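Local atomic coordinates of 3-dehydroquinate dehydratase (Aquifex aeolicus, PDB entry 2EGZ), a protein that catalyses the cis-dehydration of 3-dehydroquinate to 3-dehydroshikimate, the third step of the chorismate pathway that leads to the aromatic amino acids. Residues G23-E28 / E211-F216; E44-V49 / L54-T59; E48-G53 / L83-D88; P63-R68 / E90-G95; L76-S81 / L97-N102. All blocks are in the same frame, centred on the assembly; numbering follows the deposited sequence.

Contact 1 of 5, residues G23-E28 / E211-F216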
# COMPACT_ATOMS: atom_id res chain seq x y z
N GLY B 23 32.41 11.52 -5.74
CA GLY B 23 31.80 11.33 -7.05
C GLY B 23 30.29 11.20 -7.20
O GLY B 23 29.82 10.78 -8.25
N ALA B 24 29.53 11.57 -6.17
CA ALA B 24 28.08 11.47 -6.27
C ALA B 24 27.58 12.55 -7.23
O ALA B 24 28.12 13.65 -7.27
CB ALA B 24 27.45 11.67 -4.90
N ASP B 25 26.55 12.21 -8.01
CA ASP B 25 25.97 13.17 -8.95
C ASP B 25 24.75 13.77 -8.28
O ASP B 25 24.38 14.92 -8.52
CB ASP B 25 25.51 12.48 -10.23
CG ASP B 25 26.64 11.83 -10.98
OD1 ASP B 25 27.52 12.57 -11.46
OD2 ASP B 25 26.65 10.58 -11.10
N ILE B 26 24.13 12.95 -7.43
CA ILE B 26 22.91 13.33 -6.75
C ILE B 26 22.91 13.00 -5.27
O ILE B 26 23.48 12.00 -4.85
CB ILE B 26 21.70 12.58 -7.36
CG1 ILE B 26 21.57 12.91 -8.84
CG2 ILE B 26 20.44 12.91 -6.60
CD1 ILE B 26 20.57 12.03 -9.55
N VAL B 27 22.26 13.85 -4.48
CA VAL B 27 22.10 13.59 -3.05
C VAL B 27 20.60 13.46 -2.85
O VAL B 27 19.83 14.35 -3.23
CB VAL B 27 22.62 14.75 -2.16
CG1 VAL B 27 22.07 14.60 -0.74
CG2 VAL B 27 24.14 14.74 -2.11
N GLU B 28 20.17 12.34 -2.30
CA GLU B 28 18.75 12.15 -2.04
C GLU B 28 18.48 12.53 -0.60
O GLU B 28 18.99 11.89 0.33
CB GLU B 28 18.33 10.69 -2.26
CG GLU B 28 16.88 10.44 -1.82
CD GLU B 28 16.43 9.01 -2.01
OE1 GLU B 28 17.22 8.09 -1.71
OE2 GLU B 28 15.27 8.79 -2.44
N GLU B 211 34.18 4.05 -9.74
CA GLU B 211 35.20 3.34 -10.49
C GLU B 211 34.58 2.26 -11.38
O GLU B 211 35.08 2.00 -12.48
CB GLU B 211 36.23 2.73 -9.55
CG GLU B 211 37.50 2.29 -10.26
CD GLU B 211 38.13 3.43 -11.06
OE1 GLU B 211 38.42 4.49 -10.47
OE2 GLU B 211 38.33 3.25 -12.28
N LEU B 212 33.51 1.63 -10.91
CA LEU B 212 32.85 0.58 -11.69
C LEU B 212 32.16 1.17 -12.91
O LEU B 212 32.18 0.58 -13.99
CB LEU B 212 31.82 -0.17 -10.83
CG LEU B 212 32.37 -0.98 -9.65
CD1 LEU B 212 31.22 -1.49 -8.79
CD2 LEU B 212 33.19 -2.15 -10.18
N ARG B 213 31.55 2.34 -12.73
CA ARG B 213 30.86 3.00 -13.84
C ARG B 213 31.87 3.36 -14.93
O ARG B 213 31.58 3.26 -16.12
CB ARG B 213 30.14 4.26 -13.36
CG ARG B 213 29.36 4.98 -14.47
CD ARG B 213 28.67 6.25 -13.97
NE ARG B 213 29.63 7.16 -13.34
CZ ARG B 213 29.30 8.30 -12.75
NH1 ARG B 213 28.03 8.69 -12.70
NH2 ARG B 213 30.24 9.05 -12.19
N LYS B 214 33.06 3.78 -14.51
CA LYS B 214 34.10 4.16 -15.46
C LYS B 214 34.63 2.92 -16.19
O LYS B 214 34.78 2.93 -17.40
CB LYS B 214 35.24 4.87 -14.72
CG LYS B 214 36.42 5.25 -15.60
CD LYS B 214 37.49 6.00 -14.82
CE LYS B 214 36.98 7.36 -14.33
NZ LYS B 214 38.05 8.22 -13.73
N LYS B 215 34.89 1.86 -15.43
CA LYS B 215 35.41 0.62 -15.99
C LYS B 215 34.48 -0.07 -16.97
O LYS B 215 34.93 -0.58 -18.00
CB LYS B 215 35.76 -0.36 -14.86
CG LYS B 215 36.36 -1.67 -15.34
CD LYS B 215 36.51 -2.69 -14.21
CE LYS B 215 37.56 -2.27 -13.18
NZ LYS B 215 37.75 -3.32 -12.13
N PHE B 216 33.19 -0.09 -16.67
CA PHE B 216 32.22 -0.77 -17.52
C PHE B 216 31.50 0.05 -18.59
O PHE B 216 31.13 -0.49 -19.64
CB PHE B 216 31.18 -1.47 -16.64
CG PHE B 216 31.71 -2.70 -15.97
CD1 PHE B 216 31.75 -3.91 -16.65
CD2 PHE B 216 32.21 -2.64 -14.67
CE1 PHE B 216 32.29 -5.05 -16.05
CE2 PHE B 216 32.75 -3.78 -14.06
CZ PHE B 216 32.79 -4.98 -14.76
O HOH W 1 29.77 11.57 -10.74

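Contact 2 of 5, residues E44-V49 / L54-T59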
# COMPACT_ATOMS: atom_id res chain seq x y z
N GLU B 44 16.96 24.92 2.96
CA GLU B 44 18.39 25.23 3.07
C GLU B 44 19.26 24.02 2.75
O GLU B 44 20.37 24.16 2.21
CB GLU B 44 18.73 25.74 4.48
CG GLU B 44 17.89 26.93 4.92
CD GLU B 44 18.52 27.71 6.07
OE1 GLU B 44 19.02 27.08 7.02
OE2 GLU B 44 18.50 28.96 6.02
N LYS B 45 18.77 22.83 3.09
CA LYS B 45 19.51 21.60 2.81
C LYS B 45 19.57 21.38 1.30
O LYS B 45 20.63 21.05 0.76
CB LYS B 45 18.84 20.41 3.49
CG LYS B 45 18.97 20.41 5.01
CD LYS B 45 20.39 20.09 5.43
CE LYS B 45 20.55 20.07 6.95
NZ LYS B 45 20.38 21.42 7.55
N LEU B 46 18.44 21.58 0.62
CA LEU B 46 18.39 21.42 -0.84
C LEU B 46 19.33 22.44 -1.49
O LEU B 46 20.06 22.12 -2.44
CB LEU B 46 16.98 21.66 -1.37
CG LEU B 46 15.88 20.64 -1.06
CD1 LEU B 46 14.55 21.18 -1.56
CD2 LEU B 46 16.21 19.31 -1.73
N GLU B 47 19.31 23.66 -0.98
CA GLU B 47 20.15 24.72 -1.51
C GLU B 47 21.63 24.45 -1.26
O GLU B 47 22.47 24.79 -2.09
CB GLU B 47 19.77 26.07 -0.89
CG GLU B 47 18.31 26.44 -1.13
CD GLU B 47 17.94 27.79 -0.55
OE1 GLU B 47 18.32 28.08 0.60
OE2 GLU B 47 17.25 28.56 -1.25
N GLU B 48 21.95 23.83 -0.13
CA GLU B 48 23.34 23.53 0.18
C GLU B 48 23.89 22.48 -0.79
O GLU B 48 25.05 22.52 -1.17
CB GLU B 48 23.47 23.02 1.62
CG GLU B 48 24.86 23.24 2.21
CD GLU B 48 25.04 22.60 3.58
OE1 GLU B 48 24.09 22.61 4.38
OE2 GLU B 48 26.15 22.09 3.85
N VAL B 49 23.04 21.54 -1.18
CA VAL B 49 23.47 20.51 -2.12
C VAL B 49 23.76 21.17 -3.46
O VAL B 49 24.78 20.90 -4.09
CB VAL B 49 22.37 19.45 -2.33
CG1 VAL B 49 22.82 18.43 -3.36
CG2 VAL B 49 22.08 18.77 -1.00
N LEU B 54 25.73 19.67 -6.95
CA LEU B 54 25.06 18.38 -7.12
C LEU B 54 23.55 18.53 -7.26
O LEU B 54 22.99 19.54 -6.85
CB LEU B 54 25.35 17.46 -5.93
CG LEU B 54 26.63 16.63 -6.03
CD1 LEU B 54 27.84 17.54 -6.15
CD2 LEU B 54 26.74 15.72 -4.81
N LYS B 55 22.91 17.54 -7.87
CA LYS B 55 21.46 17.57 -8.03
C LYS B 55 20.82 16.92 -6.81
O LYS B 55 21.48 16.22 -6.05
CB LYS B 55 21.04 16.82 -9.29
CG LYS B 55 21.33 17.60 -10.56
CD LYS B 55 20.89 16.83 -11.79
CE LYS B 55 21.08 17.65 -13.05
NZ LYS B 55 20.24 18.88 -13.03
N THR B 56 19.52 17.16 -6.64
CA THR B 56 18.80 16.62 -5.50
C THR B 56 17.58 15.81 -5.86
O THR B 56 16.98 15.99 -6.92
CB THR B 56 18.29 17.75 -4.58
OG1 THR B 56 17.38 18.58 -5.32
CG2 THR B 56 19.43 18.59 -4.06
N ILE B 57 17.23 14.89 -4.96
CA ILE B 57 16.03 14.09 -5.07
C ILE B 57 15.34 14.38 -3.75
O ILE B 57 15.92 14.16 -2.68
CB ILE B 57 16.30 12.56 -5.15
CG1 ILE B 57 16.92 12.19 -6.49
CG2 ILE B 57 14.98 11.81 -5.00
CD1 ILE B 57 17.34 10.73 -6.57
N LEU B 58 14.13 14.91 -3.82
CA LEU B 58 13.37 15.22 -2.62
C LEU B 58 12.49 14.01 -2.30
O LEU B 58 11.54 13.72 -3.03
CB LEU B 58 12.48 16.45 -2.86
CG LEU B 58 11.49 16.83 -1.75
CD1 LEU B 58 12.25 17.22 -0.49
CD2 LEU B 58 10.61 17.98 -2.23
N THR B 59 12.84 13.30 -1.23
CA THR B 59 12.09 12.13 -0.81
C THR B 59 11.58 12.29 0.61
O THR B 59 12.31 12.72 1.50
CB THR B 59 12.95 10.85 -0.85
OG1 THR B 59 13.35 10.58 -2.20
CG2 THR B 59 12.17 9.65 -0.31

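Contact 3 of 5, residues E48-G53 / L83-D88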
# COMPACT_ATOMS: atom_id res chain seq x y z
N GLU B 48 21.95 23.83 -0.13
CA GLU B 48 23.34 23.53 0.18
C GLU B 48 23.89 22.48 -0.79
O GLU B 48 25.05 22.52 -1.17
CB GLU B 48 23.47 23.02 1.62
CG GLU B 48 24.86 23.24 2.21
CD GLU B 48 25.04 22.60 3.58
OE1 GLU B 48 24.09 22.61 4.38
OE2 GLU B 48 26.15 22.09 3.85
N VAL B 49 23.04 21.54 -1.18
CA VAL B 49 23.47 20.51 -2.12
C VAL B 49 23.76 21.17 -3.46
O VAL B 49 24.78 20.90 -4.09
CB VAL B 49 22.37 19.45 -2.33
CG1 VAL B 49 22.82 18.43 -3.36
CG2 VAL B 49 22.08 18.77 -1.00
N HIS B 50 22.86 22.04 -3.88
CA HIS B 50 23.03 22.75 -5.14
C HIS B 50 24.27 23.63 -5.09
O HIS B 50 24.97 23.80 -6.09
CB HIS B 50 21.79 23.60 -5.44
CG HIS B 50 20.61 22.80 -5.88
ND1 HIS B 50 19.31 23.21 -5.67
CD2 HIS B 50 20.53 21.63 -6.56
CE1 HIS B 50 18.48 22.33 -6.20
NE2 HIS B 50 19.19 21.36 -6.74
N SER B 51 24.55 24.19 -3.91
CA SER B 51 25.72 25.06 -3.75
C SER B 51 27.01 24.30 -4.02
O SER B 51 28.03 24.89 -4.37
CB SER B 51 25.76 25.65 -2.34
OG SER B 51 24.66 26.52 -2.14
N GLN B 52 26.96 22.98 -3.86
CA GLN B 52 28.12 22.12 -4.08
C GLN B 52 28.14 21.56 -5.49
O GLN B 52 28.99 20.75 -5.84
CB GLN B 52 28.13 20.97 -3.07
CG GLN B 52 28.37 21.41 -1.64
CD GLN B 52 29.79 21.89 -1.41
OE1 GLN B 52 30.10 22.45 -0.37
NE2 GLN B 52 30.66 21.66 -2.39
N GLY B 53 27.16 21.99 -6.30
CA GLY B 53 27.09 21.55 -7.68
C GLY B 53 26.43 20.20 -7.94
O GLY B 53 26.55 19.66 -9.03
N LEU B 83 11.77 23.27 -6.44
CA LEU B 83 13.18 23.61 -6.23
C LEU B 83 14.15 22.43 -6.25
O LEU B 83 15.36 22.63 -6.20
CB LEU B 83 13.33 24.35 -4.90
CG LEU B 83 12.39 25.55 -4.70
CD1 LEU B 83 12.60 26.13 -3.30
CD2 LEU B 83 12.65 26.59 -5.78
N SER B 84 13.63 21.21 -6.34
CA SER B 84 14.48 20.03 -6.36
C SER B 84 14.53 19.47 -7.78
O SER B 84 13.53 19.49 -8.50
CB SER B 84 13.94 18.97 -5.40
OG SER B 84 14.82 17.86 -5.32
N ASP B 85 15.70 18.97 -8.20
CA ASP B 85 15.84 18.42 -9.54
C ASP B 85 14.89 17.26 -9.76
O ASP B 85 14.32 17.10 -10.84
CB ASP B 85 17.29 17.98 -9.77
CG ASP B 85 18.27 19.10 -9.53
OD1 ASP B 85 18.41 19.98 -10.41
OD2 ASP B 85 18.89 19.11 -8.44
N TYR B 86 14.71 16.45 -8.72
CA TYR B 86 13.80 15.31 -8.76
C TYR B 86 13.00 15.28 -7.47
O TYR B 86 13.46 15.75 -6.43
CB TYR B 86 14.54 13.97 -8.79
CG TYR B 86 15.48 13.72 -9.94
CD1 TYR B 86 15.06 13.05 -11.08
CD2 TYR B 86 16.82 14.09 -9.84
CE1 TYR B 86 15.95 12.74 -12.10
CE2 TYR B 86 17.72 13.80 -10.86
CZ TYR B 86 17.28 13.12 -11.98
OH TYR B 86 18.18 12.79 -12.97
N THR B 87 11.80 14.71 -7.55
CA THR B 87 10.95 14.51 -6.39
C THR B 87 10.52 13.05 -6.51
O THR B 87 10.06 12.61 -7.57
CB THR B 87 9.69 15.40 -6.39
OG1 THR B 87 10.07 16.76 -6.12
CG2 THR B 87 8.71 14.93 -5.32
N ASP B 88 10.72 12.29 -5.44
CA ASP B 88 10.34 10.88 -5.43
C ASP B 88 9.07 10.72 -4.60
O ASP B 88 9.08 10.99 -3.40
CB ASP B 88 11.47 10.03 -4.82
CG ASP B 88 11.15 8.54 -4.80
OD1 ASP B 88 9.98 8.17 -4.56
OD2 ASP B 88 12.08 7.72 -5.01

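Contact 4 of 5, residues P63-R68 / E90-G95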
# COMPACT_ATOMS: atom_id res chain seq x y z
N PRO B 63 5.40 5.92 5.58
CA PRO B 63 5.68 4.82 6.51
C PRO B 63 5.44 3.41 5.95
O PRO B 63 6.15 2.47 6.29
CB PRO B 63 4.79 5.14 7.71
CG PRO B 63 3.64 5.89 7.09
CD PRO B 63 4.35 6.80 6.12
N GLU B 64 4.45 3.27 5.07
CA GLU B 64 4.14 1.97 4.48
C GLU B 64 5.24 1.45 3.56
O GLU B 64 5.34 0.25 3.33
CB GLU B 64 2.81 2.02 3.71
CG GLU B 64 2.66 3.23 2.82
CD GLU B 64 2.09 4.43 3.55
OE1 GLU B 64 2.39 4.60 4.75
OE2 GLU B 64 1.33 5.20 2.93
N GLU B 65 6.06 2.35 3.03
CA GLU B 65 7.13 1.92 2.15
C GLU B 65 8.53 2.21 2.68
O GLU B 65 9.42 2.63 1.94
CB GLU B 65 6.92 2.50 0.74
CG GLU B 65 5.74 1.85 0.04
CD GLU B 65 5.66 2.14 -1.45
OE1 GLU B 65 6.70 2.05 -2.14
OE2 GLU B 65 4.55 2.43 -1.94
N GLY B 66 8.72 1.97 3.97
CA GLY B 66 10.02 2.16 4.59
C GLY B 66 10.35 3.52 5.16
O GLY B 66 11.49 3.75 5.57
N GLY B 67 9.38 4.42 5.21
CA GLY B 67 9.65 5.74 5.74
C GLY B 67 8.98 5.98 7.08
O GLY B 67 8.86 5.08 7.90
N ARG B 68 8.55 7.22 7.30
CA ARG B 68 7.89 7.59 8.53
C ARG B 68 6.91 8.71 8.23
O ARG B 68 7.10 9.48 7.29
CB ARG B 68 8.92 8.06 9.56
N GLU B 90 5.72 8.00 -3.80
CA GLU B 90 5.33 6.60 -3.94
C GLU B 90 4.10 6.47 -4.84
O GLU B 90 3.18 7.29 -4.77
CB GLU B 90 5.01 5.97 -2.59
CG GLU B 90 6.09 6.08 -1.51
CD GLU B 90 6.20 7.48 -0.94
OE1 GLU B 90 5.20 8.24 -0.98
OE2 GLU B 90 7.30 7.82 -0.44
N LEU B 91 4.08 5.43 -5.67
CA LEU B 91 2.95 5.19 -6.55
C LEU B 91 1.72 4.98 -5.67
O LEU B 91 0.60 5.32 -6.07
CB LEU B 91 3.19 3.94 -7.40
CG LEU B 91 2.06 3.44 -8.31
CD1 LEU B 91 1.69 4.50 -9.33
CD2 LEU B 91 2.50 2.17 -9.02
N SER B 92 1.93 4.43 -4.48
CA SER B 92 0.85 4.15 -3.55
C SER B 92 0.20 5.40 -2.95
O SER B 92 -0.89 5.33 -2.39
CB SER B 92 1.33 3.22 -2.44
OG SER B 92 2.42 3.78 -1.73
N SER B 93 0.87 6.55 -3.07
CA SER B 93 0.33 7.81 -2.56
C SER B 93 -0.42 8.48 -3.72
O SER B 93 -0.10 9.59 -4.13
CB SER B 93 1.46 8.73 -2.07
OG SER B 93 2.19 8.13 -1.02
N ARG B 94 -1.41 7.77 -4.23
CA ARG B 94 -2.21 8.21 -5.36
C ARG B 94 -2.74 9.64 -5.31
O ARG B 94 -2.78 10.33 -6.33
CB ARG B 94 -3.39 7.25 -5.56
CG ARG B 94 -2.97 5.81 -5.79
CD ARG B 94 -2.47 5.58 -7.21
NE ARG B 94 -2.00 4.21 -7.40
CZ ARG B 94 -1.83 3.63 -8.59
NH1 ARG B 94 -2.08 4.31 -9.70
NH2 ARG B 94 -1.40 2.38 -8.67
N GLY B 95 -3.13 10.09 -4.12
CA GLY B 95 -3.67 11.44 -3.97
C GLY B 95 -2.72 12.59 -4.25
O GLY B 95 -3.17 13.73 -4.43
O HOH W 2 4.17 2.55 -4.43

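Contact 5 of 5, residues L76-S81 / L97-N102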
# COMPACT_ATOMS: atom_id res chain seq x y z
N LEU B 76 5.66 20.25 2.27
CA LEU B 76 7.05 20.23 1.83
C LEU B 76 7.11 20.03 0.32
O LEU B 76 7.87 20.71 -0.37
CB LEU B 76 7.81 19.11 2.55
CG LEU B 76 8.09 19.38 4.03
CD1 LEU B 76 8.52 18.10 4.73
CD2 LEU B 76 9.15 20.45 4.14
N PHE B 77 6.30 19.11 -0.19
CA PHE B 77 6.26 18.84 -1.62
C PHE B 77 5.80 20.07 -2.40
O PHE B 77 6.42 20.45 -3.40
CB PHE B 77 5.31 17.68 -1.94
CG PHE B 77 5.86 16.32 -1.61
CD1 PHE B 77 7.14 15.96 -2.02
CD2 PHE B 77 5.09 15.39 -0.92
CE1 PHE B 77 7.64 14.69 -1.75
CE2 PHE B 77 5.59 14.11 -0.65
CZ PHE B 77 6.87 13.77 -1.07
N GLU B 78 4.72 20.69 -1.93
CA GLU B 78 4.18 21.88 -2.58
C GLU B 78 5.22 22.97 -2.71
O GLU B 78 5.38 23.57 -3.77
CB GLU B 78 2.99 22.42 -1.79
CG GLU B 78 1.88 21.42 -1.54
CD GLU B 78 0.68 22.05 -0.84
OE1 GLU B 78 0.87 22.68 0.22
OE2 GLU B 78 -0.45 21.91 -1.36
N GLU B 79 5.93 23.23 -1.62
CA GLU B 79 6.94 24.27 -1.58
C GLU B 79 8.32 23.93 -2.11
O GLU B 79 8.99 24.77 -2.70
CB GLU B 79 7.09 24.78 -0.14
CG GLU B 79 5.80 25.31 0.46
CD GLU B 79 5.19 26.40 -0.38
OE1 GLU B 79 5.89 27.39 -0.70
OE2 GLU B 79 3.99 26.28 -0.73
N LEU B 80 8.76 22.69 -1.92
CA LEU B 80 10.10 22.30 -2.35
C LEU B 80 10.25 21.54 -3.67
O LEU B 80 11.33 21.55 -4.26
CB LEU B 80 10.77 21.51 -1.23
CG LEU B 80 10.83 22.25 0.11
CD1 LEU B 80 11.47 21.36 1.17
CD2 LEU B 80 11.62 23.54 -0.04
N SER B 81 9.19 20.89 -4.14
CA SER B 81 9.29 20.17 -5.41
C SER B 81 9.72 21.08 -6.56
O SER B 81 10.44 20.65 -7.46
CB SER B 81 7.97 19.48 -5.74
OG SER B 81 7.75 18.40 -4.84
N LEU B 97 -0.03 12.20 -6.65
CA LEU B 97 0.55 12.02 -7.98
C LEU B 97 0.26 13.12 -9.01
O LEU B 97 1.20 13.75 -9.52
CB LEU B 97 0.11 10.66 -8.55
CG LEU B 97 0.52 9.40 -7.77
CD1 LEU B 97 0.00 8.17 -8.50
CD2 LEU B 97 2.04 9.33 -7.63
N VAL B 98 -1.01 13.33 -9.34
CA VAL B 98 -1.36 14.36 -10.33
C VAL B 98 -0.84 15.72 -9.90
O VAL B 98 -0.30 16.48 -10.70
CB VAL B 98 -2.89 14.45 -10.52
CG1 VAL B 98 -3.23 15.54 -11.52
CG2 VAL B 98 -3.43 13.10 -10.99
N LYS B 99 -1.00 16.01 -8.61
CA LYS B 99 -0.56 17.27 -8.02
C LYS B 99 0.95 17.49 -8.17
O LYS B 99 1.39 18.54 -8.65
CB LYS B 99 -0.96 17.27 -6.54
CG LYS B 99 -0.47 18.46 -5.73
CD LYS B 99 -1.01 18.37 -4.31
CE LYS B 99 -0.36 19.40 -3.40
NZ LYS B 99 -0.53 20.78 -3.92
N LEU B 100 1.74 16.50 -7.77
CA LEU B 100 3.20 16.60 -7.87
C LEU B 100 3.69 16.62 -9.31
O LEU B 100 4.74 17.18 -9.61
CB LEU B 100 3.86 15.46 -7.09
CG LEU B 100 4.20 15.73 -5.62
CD1 LEU B 100 3.03 16.39 -4.91
CD2 LEU B 100 4.55 14.42 -4.93
N TYR B 101 2.93 15.99 -10.21
CA TYR B 101 3.31 15.99 -11.61
C TYR B 101 3.17 17.40 -12.18
O TYR B 101 4.06 17.90 -12.87
CB TYR B 101 2.43 15.04 -12.42
CG TYR B 101 2.61 15.22 -13.92
CD1 TYR B 101 3.75 14.75 -14.56
CD2 TYR B 101 1.66 15.91 -14.67
CE1 TYR B 101 3.95 14.97 -15.92
CE2 TYR B 101 1.85 16.14 -16.03
CZ TYR B 101 3.00 15.67 -16.65
OH TYR B 101 3.20 15.90 -17.99
N ASN B 102 2.05 18.04 -11.87
CA ASN B 102 1.80 19.40 -12.36
C ASN B 102 2.84 20.37 -11.82
O ASN B 102 3.35 21.21 -12.56
CB ASN B 102 0.40 19.87 -11.95
CG ASN B 102 -0.71 19.13 -12.69
OD1 ASN B 102 -0.59 18.84 -13.88
ND2 ASN B 102 -1.80 18.84 -11.99

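Contact 1 of 5, residues G23-E28 / E211-F216
Asp25 and Arg213 reach for each other from opposite directions, the carboxylate carried beside its own backbone N (chi1 -63°) and the arginine extended through CD before a bend at chi3 (56°) turns the guanidinium to meet it. Arg213 NH1 donates to Asp25 OD2 at 2.8 Å in a salt bridge. The acceptor uses its syn lone pair and lies close to the guanidinium plane, although the two flat groups are 45° apart. A water completes the junction at the second nitrogen: Arg213 NH2 donates to it at 2.9 Å, and it donates in turn to Asp25 OD1 and Gly23 O, both 2.6 Å away. Gly23, with positive phi, closes helix 12-22 in a Schellman motif, and its carbonyl accepts from this water. Both charged atoms have further partners at the chain start, OD2 taking the N-H of Ile3 and NH1 giving to the carbonyl of Met1. The last helix of the TIM barrel, 206-217, is thereby tied to the N-terminal end of strand 26-30. With donors on both carboxylate oxygens and acceptors at both terminal nitrogens, the pair is probably held fully ionised.

Contact 2 of 5, residues E44-V49 / L54-T59
Val49 and Thr56 make the tightest apolar meeting between helix 39-51 and strand 55-59: Val49 CG1 sits 3.5 Å from Thr56 CG2, closer than methyl groups usually come. Having CG1 anti to the backbone N (chi1 177°) sends that branch of the valine at the strand, where it also touches Leu54 CB at 3.7 Å and lies near the carbonyl oxygens of Leu54 and Lys55. Leu46, one turn earlier on the helix, meets the other branch of the threonine. Its CD2 approaches Thr56 OG1 at 3.8 Å, the two side chains crossing at about a right angle. Thr56 thus divides its branches, the methyl against Val49 and the hydroxyl beside Leu46, with OG1 placed between backbone N and carbonyl carbon (chi1 61°). That hydroxyl is hydrogen-bonded to Ser84 OG, so the polar group of this buried residue has a partner.

A backbone bond draws the two segments together where the chain turns: Leu54 N donates to Val49 O at 3.3 Å. Further out, Phe12 of helix 12-22 packs on Val49 and Leu29 of strand 26-30 touches Leu46, enclosing the interface from neighbouring elements. The short segments run nearly antiparallel, at 152° with axes 8.2 Å apart, as expected of the return leg of a beta-alpha-beta crossover: strand 26-30, helix 39-51 and strand 55-59 form one such unit of the TIM barrel.

Contact 3 of 5, residues E48-G53 / L83-D88
Asp85 OD2 is gripped from two sides of the fold, by the ring of His50 on helix 39-51 and by the backbone N-H of Thr56 on the adjoining strand. In the histidine bond NE2 lies 2.8 Å from OD2, with an N-H...O angle of 154°. The oxygen lies nearly in the imidazole plane, but the ring nitrogen meets the carboxylate from above, 36° out of its plane. In keeping with this, the ring and carboxylate planes stand almost perpendicular, 84° apart.

A second oxygen lies at the same ring edge: Leu83 O is 3.1 Å from His50 CE1, so the C-H between the two ring nitrogens faces a carbonyl. Both side chains leave their backbones with CG anti to the carbonyl carbon, and they approach from opposite directions. Next to them, Ser84 OG donates to Tyr86 O at 2.7 Å, within the turn into strand 86-90. The contact joins the last turn of helix 39-51, closed by a Schellman motif at Gly53, to the entry of strand 86-90 at the barrel surface. Two N-H donors on one oxygen, together with a long, weak ion pair from OD1 to Lys55, would favour a charged aspartate, whose field, with that of the Leu83 carbonyl, may in turn raise the proton affinity of His50.

Contact 4 of 5, residues P63-R68 / E90-G95
Glu65 meets Ser92 and Glu90 where two loops of the TIM barrel approach each other at the C-terminal ends of its strands, the end that carries the active site. One loop follows strand 55-59; the other is a type I beta turn from Glu90 to Ser93, leading into helix 94-107.

Hydrogen bonds converge on Glu65 OE2. Ser92 OG donates to it at 2.5 Å, arriving on the anti side and 22° out of the carboxylate plane; the hydroxyl gets there by lying between its backbone N and carbonyl carbon (chi1 58°). A water also donates to OE2, at 2.5 Å, and accepts from Ser92 N at 2.9 Å, so that backbone and side chain of the same serine serve one oxygen, directly and through solvent. The other oxygen, OE1, takes the backbone N-H of His116, the catalytic proton donor/acceptor, which makes Glu65 a second-shell neighbour of that residue.

Van der Waals contact comes from Glu90, which slides past Glu65 in the opposite direction and lays CB 3.6 Å from Glu65 OE2. Its carboxylate is turned away by a bend at chi2 (74°), and OE2 of Glu90 accepts from the backbone N of Ser62, beside the substrate-binding Arg61. The like charges consequently stay apart, with Glu65 OE2 and Glu90 OE1 separated by 5.9 Å.

Contact 5 of 5, residues L76-S81 / L97-N102
Leu100, on helix 94-107, has the largest surface buried here and meets Phe77 of helix 73-80. Its two methyls divide the work. CD2 stands over one face of the phenyl ring in a CH-pi contact, 4.1 Å from the centroid and only 11° off the ring normal, while CD1 rests on Phe77 CB at 4.0 Å. The leucine takes a chi1 of -91°, well off a staggered value, a rotation with which both methyls lie against the aromatic side chain. Phe77 and Leu100 cross obliquely, the ring offering its face and not its rim to the methyl.

These helices are neighbours on the outside of the TIM barrel, separated in the chain by strand 86-90, and the pair packs between the helices, against that strand. Ile89 of the strand touches both Phe77 and Leu100, and Thr87 also packs on the phenylalanine, so the methyl-on-ring contact belongs to the layer between helices and sheet.

Farther from the barrel axis, Lys99 and Glu78 bridge the same two helices. The lysine runs out extended from a CG anti to its backbone N (chi1 175°) until a bend at chi4 turns NZ onto Glu78 OE2, 2.8 Å away, where it uses the anti lone pair of that oxygen in a salt bridge. The aliphatic part takes part as well: Lys99 CE lies 3.5 Å from Glu78 CG.

How the contacts relate
Contact 1 opens first, at the entry of strand 26-30, and closes last, on helix 206-217, so its long loop encloses the other four and joins the second strand of the barrel to its last helix. Contact 2 closes the short turn from helix 39-51 into strand 55-59. Contact 3 leaves the same helix and closes on strand 86-90, the next strand of the sheet; its centre lies about 3 Å from that of contact 2. Contacts 4 and 5 both open before contact 3 closes and end after it, so each crosses contact 3, and they cross one another: contact 4 links loops at the catalytic end, contact 5 the helices flanking strand 86-90.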